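Local coordinates for protein inulin fructotransferase (PDB 2INV) that cleaves inulin by intramolecular fructosyl transfer, probably releasing chain-end fructose pairs as a cyclic difructose anhydride, at residues Ala121-Arg129 / Gly160-Ser168; Ala236-Asn247 / Phe259-Asn270. One frame throughout, in Å; residues are numbered along the deposited sequence.

Contact 1 of 2, residues Ala121-Arg129 / Gly160-Ser168; sequences APQAFLVKR and GKTGIEVAS
Gln123 NE2 donates to Glu165 OE1 at 2.8 Å, the shortest polar bond between 121-129 and 160-168. The oxygen lies in the plane of the glutamine amide. The carboxylate, however, is met from well above its own plane, and the two flat groups are turned 64° against each other. A bend in the glutamine chain (chi2 96°) carries the amide to the carboxylate. Gln123 CG rests on Thr162 CB at 3.8 Å. On the same face Leu126 runs beside Glu165, pointing the same way, with its CD1 3.8 Å from Glu165 CG.

The backbones pair in parallel. Phe125 O takes the N-H of Glu165, Glu165 O takes that of Val127 at 2.9 Å from Val127 N, and Val127 O takes that of Ala167. Both chains turn a corner close to the same level, at Ala124-Phe125 and at Gly163. Two bonds span that bend, Ala124 N to Thr162 O and Phe125 N to Gly163 O. The carbonyl of Gly163 also sits at the edge of the Phe125 ring, its O 3.7 Å from Phe125 CD1.

Phe125, Ile164, Val127 and Val166 share the other face. The two valines lie side by side, with Val127 CB 3.9 Å from Val166 CG2. Val73 and Val75 of strand 73-75 continue this packing beyond Phe125 and Val127. Past the strands, Ser168 OG accepts from Arg129 N at 3.1 Å. The guanidinium of Arg129 leads away and bonds to Pro133 O.

Backbone bonds thus join the two coils of the parallel beta-helix. One face adds apolar packing, the other an amide-carboxylate bond, and the charge on Glu165 would probably strengthen that link.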
ATOM      1  N   ALA A 121       1.093 -22.462  27.299  1.00 22.28           N
ATOM      2  CA  ALA A 121       1.098 -22.374  25.837  1.00 20.92           C
ATOM      3  C   ALA A 121       0.289 -21.135  25.453  1.00 19.88           C
ATOM      4  O   ALA A 121      -0.805 -21.238  24.905  1.00 20.59           O
ATOM      5  CB  ALA A 121       0.486 -23.638  25.229  1.00 20.87           C
ATOM      6  N   PRO A 122       0.823 -19.944  25.768  1.00 19.51           N
ATOM      7  CA  PRO A 122       0.228 -18.631  25.502  1.00 18.80           C
ATOM      8  C   PRO A 122      -0.339 -18.396  24.105  1.00 17.24           C
ATOM      9  O   PRO A 122      -1.505 -18.025  23.935  1.00 16.84           O
ATOM     10  CB  PRO A 122       1.383 -17.679  25.787  1.00 20.25           C
ATOM     11  CG  PRO A 122       2.043 -18.325  26.944  1.00 20.84           C
ATOM     12  CD  PRO A 122       2.062 -19.795  26.560  1.00 19.54           C
ATOM     13  N   GLN A 123       0.521 -18.608  23.118  1.00 16.42           N
ATOM     14  CA  GLN A 123       0.221 -18.376  21.715  1.00 14.73           C
ATOM     15  C   GLN A 123      -0.824 -19.273  21.059  1.00 13.74           C
ATOM     16  O   GLN A 123      -0.760 -20.500  21.157  1.00 13.77           O
ATOM     17  CB  GLN A 123       1.528 -18.447  20.928  1.00 14.82           C
ATOM     18  CG  GLN A 123       2.694 -17.770  21.646  1.00 14.92           C
ATOM     19  CD  GLN A 123       3.561 -18.739  22.439  1.00 15.78           C
ATOM     20  OE1 GLN A 123       3.074 -19.725  22.999  1.00 15.73           O
ATOM     21  NE2 GLN A 123       4.855 -18.447  22.505  1.00 15.67           N
ATOM     22  N   ALA A 124      -1.778 -18.650  20.370  1.00 12.90           N
ATOM     23  CA  ALA A 124      -2.821 -19.393  19.671  1.00 13.37           C
ATOM     24  C   ALA A 124      -2.093 -20.151  18.578  1.00 13.62           C
ATOM     25  O   ALA A 124      -2.322 -21.341  18.359  1.00 12.86           O
ATOM     26  CB  ALA A 124      -3.844 -18.434  19.060  1.00 13.17           C
ATOM     27  N   PHE A 125      -1.198 -19.438  17.902  1.00 13.36           N
ATOM     28  CA  PHE A 125      -0.397 -20.015  16.842  1.00 13.55           C
ATOM     29  C   PHE A 125       1.076 -19.769  17.115  1.00 12.84           C
ATOM     30  O   PHE A 125       1.509 -18.628  17.300  1.00 13.59           O
ATOM     31  CB  PHE A 125      -0.789 -19.422  15.484  1.00 12.31           C
ATOM     32  CG  PHE A 125      -2.176 -19.793  15.050  1.00 13.86           C
ATOM     33  CD1 PHE A 125      -3.267 -18.996  15.379  1.00 13.87           C
ATOM     34  CD2 PHE A 125      -2.401 -20.979  14.355  1.00 12.87           C
ATOM     35  CE1 PHE A 125      -4.559 -19.379  15.022  1.00 14.30           C
ATOM     36  CE2 PHE A 125      -3.680 -21.366  14.000  1.00 15.43           C
ATOM     37  CZ  PHE A 125      -4.767 -20.560  14.336  1.00 13.93           C
ATOM     38  N   LEU A 126       1.840 -20.854  17.151  1.00 12.69           N
ATOM     39  CA  LEU A 126       3.269 -20.766  17.378  1.00 12.97           C
ATOM     40  C   LEU A 126       3.953 -21.452  16.217  1.00 13.41           C
ATOM     41  O   LEU A 126       3.890 -22.676  16.062  1.00 12.59           O
ATOM     42  CB  LEU A 126       3.655 -21.432  18.693  1.00 13.18           C
ATOM     43  CG  LEU A 126       5.145 -21.385  19.051  1.00 12.75           C
ATOM     44  CD1 LEU A 126       5.650 -19.945  19.062  1.00 14.24           C
ATOM     45  CD2 LEU A 126       5.343 -22.031  20.409  1.00 13.54           C
ATOM     46  N   VAL A 127       4.585 -20.628  15.393  1.00 13.10           N
ATOM     47  CA  VAL A 127       5.282 -21.083  14.210  1.00 12.57           C
ATOM     48  C   VAL A 127       6.745 -21.308  14.544  1.00 13.77           C
ATOM     49  O   VAL A 127       7.458 -20.375  14.921  1.00 12.70           O
ATOM     50  CB  VAL A 127       5.165 -20.023  13.111  1.00 13.74           C
ATOM     51  CG1 VAL A 127       5.726 -20.545  11.809  1.00 13.63           C
ATOM     52  CG2 VAL A 127       3.710 -19.610  12.960  1.00 13.04           C
ATOM     53  N   LYS A 128       7.198 -22.546  14.413  1.00 14.27           N
ATOM     54  CA  LYS A 128       8.586 -22.837  14.711  1.00 15.63           C
ATOM     55  C   LYS A 128       8.988 -24.203  14.219  1.00 15.88           C
ATOM     56  O   LYS A 128       8.185 -25.127  14.143  1.00 15.88           O
ATOM     57  CB  LYS A 128       8.843 -22.748  16.215  1.00 15.73           C
ATOM     58  CG  LYS A 128       8.027 -23.745  17.034  1.00 16.19           C
ATOM     59  CD  LYS A 128       8.370 -23.618  18.518  1.00 18.49           C
ATOM     60  CE  LYS A 128       7.615 -24.665  19.323  1.00 19.42           C
ATOM     61  NZ  LYS A 128       8.040 -24.684  20.749  1.00 20.57           N
ATOM     62  N   ARG A 129      10.251 -24.320  13.860  1.00 16.05           N
ATOM     63  CA  ARG A 129      10.755 -25.595  13.407  1.00 17.65           C
ATOM     64  C   ARG A 129      12.234 -25.694  13.638  1.00 17.95           C
ATOM     65  O   ARG A 129      12.963 -24.690  13.618  1.00 18.31           O
ATOM     66  CB  ARG A 129      10.467 -25.824  11.931  1.00 17.74           C
ATOM     67  CG  ARG A 129      10.775 -27.249  11.502  1.00 17.66           C
ATOM     68  CD  ARG A 129      10.398 -27.513  10.065  1.00 17.45           C
ATOM     69  NE  ARG A 129      11.208 -26.736   9.134  1.00 16.91           N
ATOM     70  CZ  ARG A 129      11.033 -26.736   7.817  1.00 17.17           C
ATOM     71  NH1 ARG A 129      10.072 -27.474   7.276  1.00 16.39           N
ATOM     72  NH2 ARG A 129      11.817 -26.002   7.038  1.00 17.40           N
ATOM     73  N   GLY A 160      -2.003 -12.279  29.273  1.00 15.74           N
ATOM     74  CA  GLY A 160      -1.052 -13.329  28.955  1.00 14.97           C
ATOM     75  C   GLY A 160      -1.265 -14.126  27.682  1.00 15.45           C
ATOM     76  O   GLY A 160      -0.633 -15.178  27.513  1.00 15.97           O
ATOM     77  N   LYS A 161      -2.129 -13.660  26.785  1.00 14.47           N
ATOM     78  CA  LYS A 161      -2.366 -14.406  25.553  1.00 13.57           C
ATOM     79  C   LYS A 161      -1.651 -13.774  24.361  1.00 13.62           C
ATOM     80  O   LYS A 161      -1.434 -12.564  24.317  1.00 13.14           O
ATOM     81  CB  LYS A 161      -3.857 -14.452  25.245  1.00 14.56           C
ATOM     82  CG  LYS A 161      -4.687 -15.201  26.274  1.00 13.68           C
ATOM     83  CD  LYS A 161      -6.136 -14.781  26.184  1.00 13.40           C
ATOM     84  CE  LYS A 161      -6.996 -15.511  27.205  1.00 14.12           C
ATOM     85  NZ  LYS A 161      -8.443 -15.341  26.910  1.00 12.75           N
ATOM     86  N   THR A 162      -1.267 -14.598  23.395  1.00 12.07           N
ATOM     87  CA  THR A 162      -0.629 -14.091  22.186  1.00 12.07           C
ATOM     88  C   THR A 162      -1.363 -14.698  20.994  1.00 12.38           C
ATOM     89  O   THR A 162      -1.778 -15.859  21.040  1.00 13.35           O
ATOM     90  CB  THR A 162       0.865 -14.447  22.097  1.00 12.11           C
ATOM     91  OG1 THR A 162       1.575 -13.827  23.177  1.00 10.77           O
ATOM     92  CG2 THR A 162       1.441 -13.923  20.775  1.00 13.18           C
ATOM     93  N   GLY A 163      -1.526 -13.905  19.938  1.00 12.02           N
ATOM     94  CA  GLY A 163      -2.242 -14.364  18.761  1.00 11.76           C
ATOM     95  C   GLY A 163      -1.433 -15.227  17.813  1.00 12.29           C
ATOM     96  O   GLY A 163      -1.739 -16.407  17.611  1.00 13.03           O
ATOM     97  N   ILE A 164      -0.419 -14.630  17.198  1.00 12.19           N
ATOM     98  CA  ILE A 164       0.440 -15.348  16.264  1.00 11.71           C
ATOM     99  C   ILE A 164       1.883 -15.033  16.608  1.00 12.04           C
ATOM    100  O   ILE A 164       2.271 -13.864  16.675  1.00 10.89           O
ATOM    101  CB  ILE A 164       0.185 -14.908  14.810  1.00 12.68           C
ATOM    102  CG1 ILE A 164      -1.212 -15.340  14.374  1.00 11.95           C
ATOM    103  CG2 ILE A 164       1.243 -15.507  13.882  1.00 12.68           C
ATOM    104  CD1 ILE A 164      -1.624 -14.815  13.006  1.00 12.20           C
ATOM    105  N   GLU A 165       2.682 -16.065  16.846  1.00 12.31           N
ATOM    106  CA  GLU A 165       4.081 -15.840  17.173  1.00 12.62           C
ATOM    107  C   GLU A 165       5.003 -16.723  16.360  1.00 12.72           C
ATOM    108  O   GLU A 165       4.875 -17.951  16.346  1.00 12.73           O
ATOM    109  CB  GLU A 165       4.344 -16.057  18.664  1.00 12.88           C
ATOM    110  CG  GLU A 165       5.814 -16.183  18.982  1.00 14.05           C
ATOM    111  CD  GLU A 165       6.150 -15.868  20.421  1.00 15.17           C
ATOM    112  OE1 GLU A 165       5.267 -16.012  21.293  1.00 15.86           O
ATOM    113  OE2 GLU A 165       7.308 -15.463  20.676  1.00 16.34           O
ATOM    114  N   VAL A 166       5.942 -16.082  15.678  1.00 13.14           N
ATOM    115  CA  VAL A 166       6.908 -16.789  14.850  1.00 13.98           C
ATOM    116  C   VAL A 166       8.254 -16.752  15.569  1.00 14.46           C
ATOM    117  O   VAL A 166       8.974 -15.745  15.517  1.00 14.48           O
ATOM    118  CB  VAL A 166       7.031 -16.118  13.477  1.00 13.88           C
ATOM    119  CG1 VAL A 166       8.065 -16.837  12.639  1.00 15.40           C
ATOM    120  CG2 VAL A 166       5.670 -16.144  12.783  1.00 13.84           C
ATOM    121  N   ALA A 167       8.596 -17.858  16.225  1.00 14.19           N
ATOM    122  CA  ALA A 167       9.831 -17.940  16.994  1.00 16.08           C
ATOM    123  C   ALA A 167      11.103 -18.365  16.249  1.00 16.92           C
ATOM    124  O   ALA A 167      12.207 -18.119  16.737  1.00 20.32           O
ATOM    125  CB  ALA A 167       9.610 -18.852  18.183  1.00 15.31           C
ATOM    126  N   SER A 168      10.973 -19.005  15.090  1.00 16.98           N
ATOM    127  CA  SER A 168      12.161 -19.423  14.344  1.00 17.26           C
ATOM    128  C   SER A 168      12.387 -18.499  13.162  1.00 16.96           C
ATOM    129  O   SER A 168      11.450 -17.866  12.676  1.00 15.24           O
ATOM    130  CB  SER A 168      12.009 -20.863  13.846  1.00 17.21           C
ATOM    131  OG  SER A 168      11.616 -21.728  14.901  1.00 20.33           O
TER

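Contact 2 of 2, residues Ala236-Asn247 / Phe259-Asn270; sequences AENHEGLLVTGN and FTGCNRCSVTSN. With 2PO (phosphonate), chain H.
Phe259 sets its ring against three side chains of 236-247. Its CD1 touches Ala236 CB at 3.5 Å, its CE1 meets Leu242 CD2 at 3.6 Å, and its edge faces Val244 CG2. Thr260 lies alongside Glu237, and its OG1 bonds to Asn284. Gly261 has positive phi, and a CB there would clash with Asn238. Cys262 SG accepts from His239 N at 3.5 Å. Asn263 N binds His239 O.

Arg264 NH1 makes a salt bridge to Glu240 OE1 at 3.0 Å. A bend at chi2 of Glu240 (98°) turns its carboxylate to Arg264. OE1 uses its syn lone pair and lies in the guanidinium plane, while the carboxylate as a whole is turned 42° from it. Arg264 NE is paired with Glu288. Cys265 SG packs on Leu242 CB. Ser266 N donates to Leu242 O at 2.7 Å, and Ser266 O receives Val244 N. Val267 faces Val244. Thr268 N reaches Val244 O. Ser269 OG bonds to Ser269 of the neighbouring subunits.

Asn270 ND2 comes down on Val244 O from above the carbonyl plane at 3.0 Å, so that oxygen accepts two donors. Its OD1 takes Asn247 N at 2.8 Å and also Asn247 ND2, which donates to Val220 O as well. The two amides lie side by side, their planes 11° apart. An alanine here takes away both ends of that amide and is likely to leave Asn247 N without this acceptor and Val244 O with one donor fewer.

Next to this corner Thr245 OG1 donates to phosphonate O2P at 2.6 Å. Asn294 grips Asn270 N and Val267 O, while Asn247 OD1 holds Asn223 N. Such a row of hydrogen-bonded asparagines at a turn, repeated coil after coil, is a known feature of right-handed parallel beta-helices of the pectate-lyase type.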
ATOM      1  N   ALA A 236      10.700  -2.895  16.425  1.00 11.19           N
ATOM      2  CA  ALA A 236      11.665  -3.547  15.553  1.00 12.48           C
ATOM      3  C   ALA A 236      13.030  -3.663  16.222  1.00 12.10           C
ATOM      4  O   ALA A 236      13.579  -2.673  16.707  1.00 13.94           O
ATOM      5  CB  ALA A 236      11.781  -2.780  14.259  1.00 12.94           C
ATOM      6  N   GLU A 237      13.584  -4.872  16.233  1.00 11.88           N
ATOM      7  CA  GLU A 237      14.876  -5.105  16.866  1.00 11.50           C
ATOM      8  C   GLU A 237      15.966  -5.510  15.891  1.00 11.27           C
ATOM      9  O   GLU A 237      15.887  -6.553  15.239  1.00 10.62           O
ATOM     10  CB  GLU A 237      14.753  -6.174  17.954  1.00 11.51           C
ATOM     11  CG  GLU A 237      13.736  -5.825  19.038  1.00 11.65           C
ATOM     12  CD  GLU A 237      13.717  -6.843  20.160  1.00 10.79           C
ATOM     13  OE1 GLU A 237      14.216  -7.974  19.950  1.00 12.73           O
ATOM     14  OE2 GLU A 237      13.167  -6.531  21.236  1.00 12.44           O
ATOM     15  N   ASN A 238      16.990  -4.669  15.802  1.00 11.72           N
ATOM     16  CA  ASN A 238      18.132  -4.924  14.932  1.00 12.49           C
ATOM     17  C   ASN A 238      17.686  -5.289  13.523  1.00 13.21           C
ATOM     18  O   ASN A 238      18.107  -6.302  12.962  1.00 13.63           O
ATOM     19  CB  ASN A 238      18.981  -6.038  15.541  1.00 13.79           C
ATOM     20  CG  ASN A 238      19.217  -5.828  17.024  1.00 13.38           C
ATOM     21  OD1 ASN A 238      19.738  -4.788  17.441  1.00 13.28           O
ATOM     22  ND2 ASN A 238      18.825  -6.809  17.832  1.00 11.95           N
ATOM     23  N   HIS A 239      16.811  -4.451  12.974  1.00 12.63           N
ATOM     24  CA  HIS A 239      16.295  -4.632  11.629  1.00 12.63           C
ATOM     25  C   HIS A 239      17.074  -3.766  10.678  1.00 13.10           C
ATOM     26  O   HIS A 239      17.583  -2.706  11.047  1.00 12.64           O
ATOM     27  CB  HIS A 239      14.815  -4.263  11.541  1.00 11.49           C
ATOM     28  CG  HIS A 239      13.899  -5.440  11.622  1.00 12.60           C
ATOM     29  ND1 HIS A 239      13.151  -5.879  10.552  1.00 12.58           N
ATOM     30  CD2 HIS A 239      13.602  -6.269  12.652  1.00 13.17           C
ATOM     31  CE1 HIS A 239      12.429  -6.924  10.919  1.00 11.85           C
ATOM     32  NE2 HIS A 239      12.684  -7.180  12.188  1.00 12.61           N
ATOM     33  N   GLU A 240      17.145  -4.230   9.444  1.00 13.84           N
ATOM     34  CA  GLU A 240      17.855  -3.543   8.396  1.00 13.35           C
ATOM     35  C   GLU A 240      16.934  -3.612   7.194  1.00 12.46           C
ATOM     36  O   GLU A 240      16.366  -4.663   6.911  1.00 11.86           O
ATOM     37  CB  GLU A 240      19.166  -4.276   8.136  1.00 16.07           C
ATOM     38  CG  GLU A 240      19.830  -3.986   6.805  1.00 17.67           C
ATOM     39  CD  GLU A 240      20.931  -2.956   6.907  1.00 19.10           C
ATOM     40  OE1 GLU A 240      21.465  -2.755   8.020  1.00 19.99           O
ATOM     41  OE2 GLU A 240      21.283  -2.367   5.863  1.00 18.73           O
ATOM     42  N   GLY A 241      16.763  -2.490   6.505  1.00 11.82           N
ATOM     43  CA  GLY A 241      15.891  -2.461   5.343  1.00 11.64           C
ATOM     44  C   GLY A 241      14.399  -2.470   5.643  1.00 11.21           C
ATOM     45  O   GLY A 241      13.589  -2.760   4.757  1.00 12.02           O
ATOM     46  N   LEU A 242      14.021  -2.140   6.876  1.00 11.68           N
ATOM     47  CA  LEU A 242      12.609  -2.109   7.239  1.00 11.60           C
ATOM     48  C   LEU A 242      11.921  -0.905   6.611  1.00 12.00           C
ATOM     49  O   LEU A 242      12.420   0.215   6.692  1.00 11.17           O
ATOM     50  CB  LEU A 242      12.443  -2.056   8.759  1.00 11.63           C
ATOM     51  CG  LEU A 242      11.020  -2.062   9.341  1.00 11.37           C
ATOM     52  CD1 LEU A 242      10.259  -3.292   8.865  1.00 10.77           C
ATOM     53  CD2 LEU A 242      11.081  -2.040  10.861  1.00 10.05           C
ATOM     54  N   LEU A 243      10.785  -1.157   5.969  1.00 11.28           N
ATOM     55  CA  LEU A 243      10.002  -0.109   5.337  1.00 12.83           C
ATOM     56  C   LEU A 243       8.690  -0.066   6.096  1.00 12.06           C
ATOM     57  O   LEU A 243       7.985  -1.072   6.195  1.00 12.89           O
ATOM     58  CB  LEU A 243       9.717  -0.453   3.875  1.00 13.66           C
ATOM     59  CG  LEU A 243       9.904   0.623   2.806  1.00 16.87           C
ATOM     60  CD1 LEU A 243       9.126   0.208   1.566  1.00 13.63           C
ATOM     61  CD2 LEU A 243       9.416   1.966   3.301  1.00 16.02           C
ATOM     62  N   VAL A 244       8.371   1.093   6.649  1.00 11.73           N
ATOM     63  CA  VAL A 244       7.127   1.246   7.374  1.00 10.87           C
ATOM     64  C   VAL A 244       6.484   2.426   6.670  1.00 10.76           C
ATOM     65  O   VAL A 244       6.991   3.550   6.708  1.00 10.11           O
ATOM     66  CB  VAL A 244       7.407   1.494   8.859  1.00 10.54           C
ATOM     67  CG1 VAL A 244       6.106   1.637   9.623  1.00 12.21           C
ATOM     68  CG2 VAL A 244       8.207   0.320   9.414  1.00 10.76           C
ATOM     69  N   THR A 245       5.361   2.150   6.019  1.00 11.14           N
ATOM     70  CA  THR A 245       4.696   3.155   5.214  1.00 11.18           C
ATOM     71  C   THR A 245       3.173   2.993   5.132  1.00 11.11           C
ATOM     72  O   THR A 245       2.648   1.881   5.194  1.00 11.11           O
ATOM     73  CB  THR A 245       5.274   3.080   3.794  1.00 11.55           C
ATOM     74  OG1 THR A 245       4.725   1.925   2.877  1.00 10.06           O
ATOM     75  CG2 THR A 245       6.740   3.196   3.648  1.00 12.02           C
ATOM     76  N   GLY A 246       2.480   4.116   4.972  1.00 10.82           N
ATOM     77  CA  GLY A 246       1.032   4.105   4.844  1.00 10.21           C
ATOM     78  C   GLY A 246       0.256   3.432   5.959  1.00  9.91           C
ATOM     79  O   GLY A 246      -0.801   2.854   5.724  1.00 11.17           O
ATOM     80  N   ASN A 247       0.769   3.503   7.178  1.00  9.27           N
ATOM     81  CA  ASN A 247       0.079   2.908   8.311  1.00  9.50           C
ATOM     82  C   ASN A 247      -0.620   4.015   9.076  1.00 10.51           C
ATOM     83  O   ASN A 247      -0.144   5.152   9.113  1.00 11.06           O
ATOM     84  CB  ASN A 247       1.071   2.203   9.240  1.00 10.04           C
ATOM     85  CG  ASN A 247       1.753   1.031   8.580  1.00 10.33           C
ATOM     86  OD1 ASN A 247       1.168  -0.046   8.430  1.00 10.23           O
ATOM     87  ND2 ASN A 247       2.999   1.237   8.165  1.00 10.30           N
ATOM     88  N   PHE A 259      12.111   1.491  17.342  1.00 11.83           N
ATOM     89  CA  PHE A 259      13.227   0.742  16.782  1.00 11.96           C
ATOM     90  C   PHE A 259      14.373   0.675  17.785  1.00 12.12           C
ATOM     91  O   PHE A 259      14.728   1.689  18.374  1.00 12.61           O
ATOM     92  CB  PHE A 259      13.814   1.459  15.558  1.00 11.91           C
ATOM     93  CG  PHE A 259      12.932   1.486  14.342  1.00 11.47           C
ATOM     94  CD1 PHE A 259      11.757   0.752  14.276  1.00 10.69           C
ATOM     95  CD2 PHE A 259      13.329   2.222  13.219  1.00 11.22           C
ATOM     96  CE1 PHE A 259      10.987   0.747  13.103  1.00 10.10           C
ATOM     97  CE2 PHE A 259      12.574   2.219  12.062  1.00 10.52           C
ATOM     98  CZ  PHE A 259      11.401   1.479  12.001  1.00 11.33           C
ATOM     99  N   THR A 260      14.939  -0.498  18.016  1.00 12.38           N
ATOM    100  CA  THR A 260      16.116  -0.523  18.857  1.00 12.30           C
ATOM    101  C   THR A 260      17.226  -1.104  18.008  1.00 13.17           C
ATOM    102  O   THR A 260      17.139  -2.231  17.524  1.00 13.71           O
ATOM    103  CB  THR A 260      15.979  -1.322  20.183  1.00 12.37           C
ATOM    104  OG1 THR A 260      17.284  -1.451  20.776  1.00 13.08           O
ATOM    105  CG2 THR A 260      15.386  -2.690  19.953  1.00 12.28           C
ATOM    106  N   GLY A 261      18.253  -0.289  17.802  1.00 12.81           N
ATOM    107  CA  GLY A 261      19.401  -0.703  17.022  1.00 12.06           C
ATOM    108  C   GLY A 261      19.116  -1.106  15.586  1.00 11.97           C
ATOM    109  O   GLY A 261      19.776  -2.003  15.065  1.00 11.38           O
ATOM    110  N   CYS A 262      18.131  -0.490  14.942  1.00 12.54           N
ATOM    111  CA  CYS A 262      17.853  -0.833  13.554  1.00 12.61           C
ATOM    112  C   CYS A 262      18.683   0.122  12.707  1.00 12.86           C
ATOM    113  O   CYS A 262      18.958   1.248  13.129  1.00 12.65           O
ATOM    114  CB  CYS A 262      16.364  -0.670  13.242  1.00 13.72           C
ATOM    115  SG  CYS A 262      15.279  -1.605  14.337  1.00 11.95           S
ATOM    116  N   ASN A 263      19.089  -0.318  11.520  1.00 12.56           N
ATOM    117  CA  ASN A 263      19.892   0.543  10.658  1.00 13.49           C
ATOM    118  C   ASN A 263      19.312   0.603   9.254  1.00 12.97           C
ATOM    119  O   ASN A 263      18.756  -0.371   8.755  1.00 11.99           O
ATOM    120  CB  ASN A 263      21.335   0.033  10.581  1.00 14.35           C
ATOM    121  CG  ASN A 263      22.007  -0.020  11.933  1.00 15.20           C
ATOM    122  OD1 ASN A 263      21.998   0.955  12.689  1.00 16.55           O
ATOM    123  ND2 ASN A 263      22.598  -1.164  12.250  1.00 17.81           N
ATOM    124  N   ARG A 264      19.457   1.759   8.619  1.00 13.43           N
ATOM    125  CA  ARG A 264      18.968   1.964   7.264  1.00 13.82           C
ATOM    126  C   ARG A 264      17.513   1.576   7.040  1.00 13.11           C
ATOM    127  O   ARG A 264      17.184   0.955   6.025  1.00 12.67           O
ATOM    128  CB  ARG A 264      19.819   1.181   6.269  1.00 15.43           C
ATOM    129  CG  ARG A 264      21.265   1.571   6.234  1.00 18.98           C
ATOM    130  CD  ARG A 264      22.125   0.415   6.687  1.00 21.99           C
ATOM    131  NE  ARG A 264      23.382   0.909   7.231  1.00 25.19           N
ATOM    132  CZ  ARG A 264      24.176   0.227   8.043  1.00 23.76           C
ATOM    133  NH1 ARG A 264      23.853  -0.997   8.414  1.00 22.46           N
ATOM    134  NH2 ARG A 264      25.284   0.787   8.506  1.00 25.84           N
ATOM    135  N   CYS A 265      16.636   1.924   7.972  1.00 12.17           N
ATOM    136  CA  CYS A 265      15.227   1.595   7.794  1.00 10.71           C
ATOM    137  C   CYS A 265      14.524   2.869   7.369  1.00 10.79           C
ATOM    138  O   CYS A 265      15.148   3.942   7.351  1.00  9.70           O
ATOM    139  CB  CYS A 265      14.619   1.061   9.094  1.00 11.07           C
ATOM    140  SG  CYS A 265      15.376  -0.469   9.682  1.00 11.51           S
ATOM    141  N   SER A 266      13.241   2.765   7.032  1.00 10.50           N
ATOM    142  CA  SER A 266      12.511   3.949   6.604  1.00 11.88           C
ATOM    143  C   SER A 266      11.083   3.986   7.118  1.00 12.02           C
ATOM    144  O   SER A 266      10.328   3.017   6.970  1.00 12.19           O
ATOM    145  CB  SER A 266      12.506   4.038   5.073  1.00 12.14           C
ATOM    146  OG  SER A 266      11.691   5.103   4.631  1.00 14.62           O
ATOM    147  N   VAL A 267      10.722   5.114   7.724  1.00 12.21           N
ATOM    148  CA  VAL A 267       9.380   5.310   8.245  1.00 12.03           C
ATOM    149  C   VAL A 267       8.842   6.542   7.526  1.00 12.43           C
ATOM    150  O   VAL A 267       9.131   7.683   7.903  1.00 13.25           O
ATOM    151  CB  VAL A 267       9.418   5.520   9.765  1.00 11.92           C
ATOM    152  CG1 VAL A 267       8.027   5.784  10.302  1.00 11.42           C
ATOM    153  CG2 VAL A 267      10.005   4.278  10.430  1.00 10.72           C
ATOM    154  N   THR A 268       8.048   6.286   6.489  1.00 12.50           N
ATOM    155  CA  THR A 268       7.510   7.333   5.639  1.00 12.36           C
ATOM    156  C   THR A 268       6.027   7.210   5.298  1.00 12.16           C
ATOM    157  O   THR A 268       5.487   6.107   5.208  1.00 11.34           O
ATOM    158  CB  THR A 268       8.276   7.333   4.308  1.00 14.16           C
ATOM    159  OG1 THR A 268       9.685   7.283   4.565  1.00 17.83           O
ATOM    160  CG2 THR A 268       7.926   8.563   3.491  1.00 14.39           C
ATOM    161  N   SER A 269       5.383   8.357   5.092  1.00 11.51           N
ATOM    162  CA  SER A 269       3.975   8.395   4.700  1.00 11.80           C
ATOM    163  C   SER A 269       3.052   7.683   5.687  1.00 11.80           C
ATOM    164  O   SER A 269       2.234   6.853   5.295  1.00 12.42           O
ATOM    165  CB  SER A 269       3.821   7.759   3.315  1.00 10.45           C
ATOM    166  OG  SER A 269       4.671   8.392   2.378  1.00 14.39           O
ATOM    167  N   ASN A 270       3.178   8.012   6.967  1.00 12.15           N
ATOM    168  CA  ASN A 270       2.349   7.401   7.995  1.00 11.52           C
ATOM    169  C   ASN A 270       1.578   8.441   8.785  1.00 10.99           C
ATOM    170  O   ASN A 270       1.931   9.617   8.803  1.00 11.56           O
ATOM    171  CB  ASN A 270       3.208   6.585   8.972  1.00 11.41           C
ATOM    172  CG  ASN A 270       3.895   5.412   8.307  1.00 12.11           C
ATOM    173  OD1 ASN A 270       3.266   4.402   7.983  1.00 11.51           O
ATOM    174  ND2 ASN A 270       5.199   5.541   8.100  1.00 10.96           N
TER
HETATM  175  P   2PO H1001       2.194   3.533   0.317  1.00 37.47           P
HETATM  176  O1P 2PO H1001       2.704   2.919  -1.044  1.00 33.28           O
HETATM  177  O2P 2PO H1001       2.561   2.496   1.463  1.00 33.66           O
HETATM  178  O3P 2PO H1001       0.794   4.047   0.336  1.00 33.59           O
HETATM  179  O   HOH W   1      18.694  -3.615  19.707  1.00 15.22           O
HETATM  180  O   HOH W   2      21.792  -3.754  10.604  1.00 22.59           O

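Overall arrangement
Contacts 1 and 2 each join successive coils of one right-handed parallel beta-helix. They follow in series along the chain, contact 1 closing before contact 2 opens. Their centres are 23 Å apart and their nearest atoms about 10 Å, so they do not touch. The Thr245 and Ser269 side of contact 2 lies where the three subunits meet: the phosphonate is bound by Thr245 of all three. Contact 1 reaches a second subunit through Arg129, which packs on Gln104 of that copy. The sugar sites lie off both contacts. The Glu240 side chain is about 7 Å from a bound fructose. Phe250, Pro251 and Arg252, part of one of two glycan pockets, belong to the chain that links 236-247 to 259-270.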